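Local coordinates for DUF871 domain-containing protein (Enterococcus faecalis, PDB 2P0O), which is of unconfirmed function but probably acts as a 6-phospho-N-acetylmuramidase, splitting phosphorylated N-acetylmuramic acid glycosides derived from cell-wall sugars, at residues F243-A248 against T336-K341; G200-A205 against D340-I345; L259-N264 against Q354-T359. All coordinates share one frame; numbering follows the deposited sequence.

Interaction 1 (F243-A248 against T336-K341). Unlike the reference sequence in segment 336-341: Asp-340 (reference Glu).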
# COMPACT_ATOMS: atom_id res chain seq x y z
N PHE A 243 11.29 -1.42 8.74
CA PHE A 243 10.81 -0.16 8.23
C PHE A 243 11.99 0.76 7.98
O PHE A 243 12.78 1.05 8.88
CB PHE A 243 9.85 0.52 9.24
CG PHE A 243 8.57 -0.22 9.45
CD1 PHE A 243 7.52 -0.13 8.51
CD2 PHE A 243 8.41 -1.04 10.57
CE1 PHE A 243 6.33 -0.84 8.69
CE2 PHE A 243 7.23 -1.74 10.78
CZ PHE A 243 6.17 -1.65 9.84
N LEU A 244 12.09 1.26 6.75
CA LEU A 244 13.22 2.05 6.34
C LEU A 244 12.81 3.50 6.28
O LEU A 244 11.87 3.84 5.54
CB LEU A 244 13.71 1.55 4.97
CG LEU A 244 14.95 2.18 4.33
CD1 LEU A 244 16.20 1.87 5.17
CD2 LEU A 244 15.14 1.74 2.88
N LEU A 245 13.51 4.36 7.02
CA LEU A 245 13.15 5.78 7.09
C LEU A 245 14.38 6.65 6.95
O LEU A 245 15.47 6.24 7.33
CB LEU A 245 12.44 6.13 8.43
CG LEU A 245 11.27 5.31 8.96
CD1 LEU A 245 11.80 4.07 9.70
CD2 LEU A 245 10.36 6.13 9.93
N GLU A 246 14.20 7.86 6.42
CA GLU A 246 15.28 8.85 6.26
C GLU A 246 15.26 9.92 7.35
O GLU A 246 14.20 10.26 7.89
CB GLU A 246 15.22 9.51 4.89
CG GLU A 246 15.92 8.73 3.80
CD GLU A 246 15.78 9.34 2.40
OE1 GLU A 246 15.20 10.46 2.23
OE2 GLU A 246 16.29 8.71 1.44
N VAL A 247 16.43 10.46 7.67
CA VAL A 247 16.55 11.52 8.65
C VAL A 247 17.23 12.69 8.01
O VAL A 247 17.96 12.52 7.02
CB VAL A 247 17.36 11.07 9.94
CG1 VAL A 247 16.63 10.00 10.69
CG2 VAL A 247 18.85 10.64 9.60
N ALA A 248 16.98 13.89 8.55
CA ALA A 248 17.62 15.11 8.04
C ALA A 248 19.12 15.07 8.29
O ALA A 248 19.55 14.45 9.25
CB ALA A 248 17.02 16.37 8.73
N THR A 336 18.71 14.45 15.21
CA THR A 336 18.17 14.77 13.90
C THR A 336 16.67 14.51 13.99
O THR A 336 16.15 14.29 15.09
CB THR A 336 18.89 13.96 12.77
OG1 THR A 336 18.27 14.23 11.53
CG2 THR A 336 18.83 12.45 13.01
N ARG A 337 16.00 14.52 12.83
CA ARG A 337 14.57 14.34 12.75
C ARG A 337 14.20 13.48 11.54
O ARG A 337 14.77 13.68 10.47
CB ARG A 337 13.90 15.71 12.61
CG ARG A 337 12.40 15.65 12.96
CD ARG A 337 11.78 17.03 13.07
NE ARG A 337 10.34 16.86 13.30
CZ ARG A 337 9.41 17.79 13.13
NH1 ARG A 337 9.74 19.03 12.75
NH2 ARG A 337 8.14 17.48 13.34
N ILE A 338 13.24 12.56 11.70
CA ILE A 338 12.67 11.84 10.56
C ILE A 338 12.11 12.78 9.52
O ILE A 338 11.39 13.71 9.83
CB ILE A 338 11.48 10.91 10.98
CG1 ILE A 338 11.89 9.99 12.15
CG2 ILE A 338 10.94 10.14 9.74
CD1 ILE A 338 13.02 8.99 11.79
N ILE A 339 12.43 12.51 8.26
CA ILE A 339 11.97 13.28 7.10
C ILE A 339 10.44 13.36 7.09
O ILE A 339 9.76 12.37 7.39
CB ILE A 339 12.57 12.60 5.80
CG1 ILE A 339 14.06 12.96 5.66
CG2 ILE A 339 11.82 12.91 4.51
CD1 ILE A 339 14.43 14.35 6.07
N ASP A 340 9.92 14.54 6.78
CA ASP A 340 8.47 14.76 6.84
C ASP A 340 7.71 13.61 6.18
O ASP A 340 6.78 13.05 6.76
CB ASP A 340 8.09 16.09 6.15
CG ASP A 340 6.70 16.55 6.49
OD1 ASP A 340 5.91 15.74 6.99
OD2 ASP A 340 6.38 17.75 6.25
N LYS A 341 8.14 13.26 4.98
CA LYS A 341 7.50 12.23 4.16
C LYS A 341 7.50 10.84 4.83
O LYS A 341 6.63 10.02 4.54
CB LYS A 341 8.14 12.21 2.75
CG LYS A 341 8.04 10.87 1.96
CD LYS A 341 6.78 10.77 1.05
CE LYS A 341 6.99 9.77 -0.11
NZ LYS A 341 5.88 9.82 -1.19
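Two backbone hydrogen bonds flank a single beta bridge, in which Val-247 faces Ile-338. Ile-339 N donates to Glu-246 O at 2.9 Å. The N-H points almost straight at the oxygen (177°), although the donor stands above the carbonyl plane. Ala-248 N donates to Arg-337 O at 2.9 Å, and this donor lies in the carbonyl plane. A third bond comes from a side chain. Thr-336 OG1, anti to its own backbone N (chi1 175°), donates to Ala-248 O at 2.6 Å from above the carbonyl plane. Weaker CA-H...O contacts fill in between: Ile-338 CA meets Glu-246 O, and Val-247 CA meets Arg-337 O.

The bridge joins two sheets of the C-terminal domain, whose family belongs to the cyclophilin-like clan. Strand 242-247 is an outer strand of a three-stranded mixed sheet. Strand 332-337 is an outer strand of a four-stranded antiparallel sheet. The touching segments run 120° apart, so the pairing is brief.

The apolar contacts lie along the bridge. Thr-336 CG2 comes to Val-247 CB at 3.7 Å, and the two side chains cross at about a right angle. Val-247 CG1 meets Ile-338 CD1 at 3.9 Å. Ile-338 CG2 reaches Leu-245 CD2 at 4.1 Å, with the chains crossing obliquely. Ile-339 lies along the Glu-246 to Ala-248 backbone. Its CG1 touches Glu-246 CB at 3.7 Å, while its CD1 ends 3.6 Å from Ala-248 N.

The charged ends lead to other partners. Glu-246 is buried and extended beyond CG; its OE1 forms a salt bridge with Arg-229 and its OE2 accepts from Ile-363 N. The extended Arg-337 side chain leads away, and its NH2 bonds to Val-302 O.

Interaction 2 (G200-A205 against D340-I345). Unlike the reference sequence in segment 340-345: Asp-340 (reference Glu).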
# COMPACT_ATOMS: atom_id res chain seq x y z
N GLY A 200 -1.84 12.48 -1.03
CA GLY A 200 -0.49 13.03 -1.02
C GLY A 200 0.41 12.42 0.04
O GLY A 200 1.43 13.02 0.38
N GLN A 201 0.02 11.25 0.58
CA GLN A 201 0.83 10.61 1.64
C GLN A 201 1.75 9.49 1.07
O GLN A 201 1.57 9.05 -0.06
CB GLN A 201 -0.04 10.04 2.78
CG GLN A 201 -0.89 11.08 3.58
CD GLN A 201 -0.10 12.30 4.04
OE1 GLN A 201 0.92 12.19 4.72
NE2 GLN A 201 -0.56 13.48 3.65
N ASN A 202 2.73 9.08 1.87
CA ASN A 202 3.66 7.99 1.52
C ASN A 202 2.83 6.74 1.26
O ASN A 202 2.17 6.25 2.16
CB ASN A 202 4.64 7.73 2.69
CG ASN A 202 5.68 6.67 2.37
OD1 ASN A 202 5.44 5.76 1.56
ND2 ASN A 202 6.84 6.79 2.97
N PRO A 203 2.82 6.26 0.01
CA PRO A 203 2.07 5.05 -0.34
C PRO A 203 2.48 3.81 0.45
O PRO A 203 1.63 2.96 0.76
CB PRO A 203 2.35 4.86 -1.84
CG PRO A 203 2.81 6.21 -2.33
CD PRO A 203 3.47 6.88 -1.17
N PHE A 204 3.77 3.68 0.76
CA PHE A 204 4.24 2.53 1.54
C PHE A 204 3.59 2.51 2.92
O PHE A 204 3.10 1.48 3.35
CB PHE A 204 5.78 2.50 1.64
CG PHE A 204 6.32 1.56 2.71
CD1 PHE A 204 6.35 0.19 2.50
CD2 PHE A 204 6.81 2.07 3.92
CE1 PHE A 204 6.84 -0.68 3.47
CE2 PHE A 204 7.29 1.21 4.90
CZ PHE A 204 7.31 -0.18 4.69
N ALA A 205 3.61 3.66 3.60
CA ALA A 205 3.01 3.73 4.93
C ALA A 205 1.49 3.49 4.84
O ALA A 205 0.92 2.88 5.72
CB ALA A 205 3.27 5.11 5.57
N ASP A 340 9.92 14.54 6.78
CA ASP A 340 8.47 14.76 6.84
C ASP A 340 7.71 13.61 6.18
O ASP A 340 6.78 13.05 6.76
CB ASP A 340 8.09 16.09 6.15
CG ASP A 340 6.70 16.55 6.49
OD1 ASP A 340 5.91 15.74 6.99
OD2 ASP A 340 6.38 17.75 6.25
N LYS A 341 8.14 13.26 4.98
CA LYS A 341 7.50 12.23 4.16
C LYS A 341 7.50 10.84 4.83
O LYS A 341 6.63 10.02 4.54
CB LYS A 341 8.14 12.21 2.75
CG LYS A 341 8.04 10.87 1.96
CD LYS A 341 6.78 10.77 1.05
CE LYS A 341 6.99 9.77 -0.11
NZ LYS A 341 5.88 9.82 -1.19
N ASP A 342 8.44 10.56 5.72
CA ASP A 342 8.47 9.24 6.34
C ASP A 342 7.75 9.18 7.68
O ASP A 342 7.57 8.11 8.27
CB ASP A 342 9.90 8.69 6.45
CG ASP A 342 10.47 8.30 5.09
OD1 ASP A 342 9.67 8.13 4.14
OD2 ASP A 342 11.71 8.19 4.96
N GLN A 343 7.29 10.33 8.15
CA GLN A 343 6.67 10.34 9.48
C GLN A 343 5.38 9.54 9.62
O GLN A 343 5.02 9.18 10.72
CB GLN A 343 6.49 11.79 9.95
CG GLN A 343 7.84 12.39 10.41
CD GLN A 343 7.71 13.82 10.87
OE1 GLN A 343 6.68 14.21 11.38
NE2 GLN A 343 8.76 14.60 10.70
N THR A 344 4.65 9.27 8.54
CA THR A 344 3.49 8.39 8.66
C THR A 344 3.86 6.90 8.85
O THR A 344 3.01 6.07 9.06
CB THR A 344 2.53 8.50 7.49
OG1 THR A 344 3.26 8.29 6.27
CG2 THR A 344 1.83 9.89 7.47
N ILE A 345 5.14 6.57 8.73
CA ILE A 345 5.61 5.21 9.02
C ILE A 345 5.69 4.99 10.54
O ILE A 345 5.47 3.87 11.04
CB ILE A 345 6.99 4.95 8.37
CG1 ILE A 345 6.87 5.09 6.85
CG2 ILE A 345 7.56 3.58 8.80
CD1 ILE A 345 8.25 5.25 6.12
O HOH W 1 3.51 10.50 4.09
O HOH W 2 1.22 7.57 4.45
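The backbones come closest at two points, Asn-202 CA to Lys-341 CA at 6.3 Å and Ala-205 CA to Ile-345 CA at 5.1 Å, where helix 203-212 begins against a turning segment of helical phi/psi. Asn-202 is the N-cap. Its CG is anti to the backbone N (chi1 -177°), which lets OD1 accept weak bonds from Phe-204 N and Ala-205 N. ND2 bonds to Gln-233 OE1 and lies 3.3 Å from Asp-342 OD1. Gln-233 NE2 also bonds to Asp-342 OD1, and Asp-342 OD2 forms a salt bridge with Arg-229. Lys-341 bends at chi2 and crosses Asn-202 at about a right angle. Its NZ passes Pro-203 CD and pairs with Asp-181.

Thr-344 presses OG1 against Ala-205 CB at 3.3 Å. Ile-345 CG1 packs on the same methyl at 3.8 Å, while its CD1 sits at the edge of the Phe-204 ring. Two waters fill out the polar side. Water 1 links Gln-201 OE1, Asn-202 N, Lys-341 O and Thr-344 OG1. Water 2 joins Asn-202 O to Thr-344 OG1 at 2.8 Å from each.

The arrangement is an interdomain contact built on an Asn N-cap: the start of a helix of the TIM-barrel domain, the one between strands 173-178 and 218-221, meets a loop of the C-terminal domain.

Interaction 3 (L259-N264 against Q354-T359); sequences LGTHTN and QFTLVT
His-262 and Phe-355 make the central side-chain contact of this antiparallel strand pair. His-262 CB sits over one face of the Phe-355 ring, 3.8 Å from its centroid, in a CH-pi contact. The two rings are nearly parallel (24°) but slid apart, so they barely overlap. Phe-355 holds CG in the crowded position between backbone N and carbonyl carbon (chi1 60°), and the end of its side chain turns toward the other strand. Leu-357 CD1 lies 4.0 Å from His-262 NE2 on the same face of the sheet.

On the other face, Thr-261 OG1 donates to Thr-356 OG1 at 3.0 Å. Gln-354 runs side by side with Thr-263, its CG 3.8 Å from Thr-263 OG1. Just before the start of strand 260-263, Leu-259 lays CD2 along the opposite backbone, 3.8 Å from Thr-359 N.

The backbone ladder sets this register. Gly-260 with Leu-357 and His-262 with Phe-355 are the hydrogen-bonded pairs. His-262 N to Phe-355 O is the shortest of their four bonds at 2.8 Å and is nearly straight (170°). Gly-260 has a positive phi; a CB there would press on the carbonyl of Leu-259.

Further out, His-262 is held at both nitrogens. NE2 bonds to Ile-258 O, so it probably carries a proton, and ND1 bonds to Ser-275 OG. Thr-356 OG1 has a second partner in Gln-242 OE1. Asn-264 OD1 accepts from Arg-274 N.

Strand 354-359 is the middle of a three-stranded mixed sheet, with 260-263 along one edge and 242-247 along the other. Phe-355 also touches Leu-273 of strand 272-275. Val-358 packs on Ile-363 and Glu-366 of helix 363-370.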
# COMPACT_ATOMS: atom_id res chain seq x y z
N LEU A 259 22.26 6.18 13.21
CA LEU A 259 22.05 5.61 11.88
C LEU A 259 22.20 4.08 11.98
O LEU A 259 23.05 3.59 12.71
CB LEU A 259 23.06 6.19 10.88
CG LEU A 259 22.88 7.67 10.44
CD1 LEU A 259 24.06 8.14 9.64
CD2 LEU A 259 21.56 7.92 9.65
N GLY A 260 21.36 3.33 11.25
CA GLY A 260 21.35 1.87 11.33
C GLY A 260 20.02 1.30 11.82
O GLY A 260 19.01 2.01 11.87
N THR A 261 20.04 0.02 12.20
CA THR A 261 18.84 -0.71 12.62
C THR A 261 18.63 -0.66 14.12
O THR A 261 19.55 -0.93 14.89
CB THR A 261 18.91 -2.19 12.18
OG1 THR A 261 19.06 -2.23 10.77
CG2 THR A 261 17.63 -2.96 12.57
N HIS A 262 17.40 -0.37 14.52
CA HIS A 262 16.96 -0.39 15.90
C HIS A 262 15.75 -1.33 16.02
O HIS A 262 15.01 -1.54 15.03
CB HIS A 262 16.57 1.01 16.35
CG HIS A 262 17.59 2.04 15.98
ND1 HIS A 262 18.55 2.49 16.87
CD2 HIS A 262 17.85 2.66 14.80
CE1 HIS A 262 19.34 3.35 16.25
NE2 HIS A 262 18.94 3.47 14.99
N THR A 263 15.56 -1.87 17.22
CA THR A 263 14.36 -2.61 17.56
C THR A 263 13.58 -1.86 18.62
O THR A 263 14.09 -1.62 19.73
CB THR A 263 14.72 -4.01 18.09
OG1 THR A 263 15.57 -4.68 17.14
CG2 THR A 263 13.47 -4.84 18.33
N ASN A 264 12.34 -1.52 18.31
CA ASN A 264 11.42 -1.00 19.31
C ASN A 264 11.14 -2.02 20.42
O ASN A 264 10.84 -3.21 20.17
CB ASN A 264 10.13 -0.44 18.67
CG ASN A 264 9.28 0.37 19.66
OD1 ASN A 264 9.81 1.10 20.52
ND2 ASN A 264 7.96 0.26 19.53
N GLN A 354 11.31 -3.68 14.00
CA GLN A 354 12.58 -3.07 13.63
C GLN A 354 12.46 -1.96 12.63
O GLN A 354 11.59 -1.97 11.76
CB GLN A 354 13.56 -4.07 13.06
CG GLN A 354 13.74 -5.27 13.89
CD GLN A 354 14.67 -6.22 13.20
OE1 GLN A 354 15.88 -6.21 13.45
NE2 GLN A 354 14.14 -7.00 12.27
N PHE A 355 13.37 -0.99 12.75
CA PHE A 355 13.40 0.14 11.85
C PHE A 355 14.83 0.62 11.66
O PHE A 355 15.60 0.61 12.61
CB PHE A 355 12.53 1.25 12.38
CG PHE A 355 12.92 1.78 13.76
CD1 PHE A 355 12.48 1.15 14.92
CD2 PHE A 355 13.66 2.96 13.87
CE1 PHE A 355 12.79 1.67 16.20
CE2 PHE A 355 13.99 3.47 15.15
CZ PHE A 355 13.55 2.84 16.30
N THR A 356 15.14 1.03 10.43
CA THR A 356 16.47 1.38 10.01
C THR A 356 16.48 2.85 9.57
O THR A 356 15.69 3.27 8.72
CB THR A 356 16.89 0.45 8.87
OG1 THR A 356 16.82 -0.92 9.34
CG2 THR A 356 18.28 0.78 8.35
N LEU A 357 17.37 3.64 10.16
CA LEU A 357 17.44 5.07 9.88
C LEU A 357 18.59 5.26 8.93
O LEU A 357 19.70 4.75 9.18
CB LEU A 357 17.69 5.86 11.18
CG LEU A 357 16.62 5.65 12.26
CD1 LEU A 357 16.86 6.59 13.47
CD2 LEU A 357 15.17 5.83 11.66
N VAL A 358 18.33 5.95 7.82
CA VAL A 358 19.37 6.24 6.85
C VAL A 358 19.33 7.73 6.52
O VAL A 358 18.30 8.42 6.74
CB VAL A 358 19.27 5.37 5.54
CG1 VAL A 358 19.48 3.88 5.83
CG2 VAL A 358 17.94 5.62 4.80
N THR A 359 20.43 8.25 6.02
CA THR A 359 20.47 9.68 5.81
C THR A 359 19.70 10.08 4.53
O THR A 359 19.53 9.26 3.60
CB THR A 359 21.92 10.21 5.88
OG1 THR A 359 21.91 11.52 6.49
CG2 THR A 359 22.55 10.28 4.50

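How the interactions relate
Interactions 1 and 3 lie in the C-terminal domain, their centres about 10 Å apart. They meet in the three-stranded sheet, where strands 242-247 and 354-359 are neighbours. Interaction 2 is centred about 10 Å from interaction 1 and 16 Å from interaction 3, which it does not touch. It shares Asp-340 and Lys-341 with interaction 1, and Asp-342 OD2 probably bonds to Glu-246 N. Along the chain the order is 200-205, 243-248, 259-264, then the overlapping 336-341 and 340-345, and last 354-359. One connection between strands 332-337 and 354-359 thus serves both a joint between sheets and the contact with the N-terminal domain.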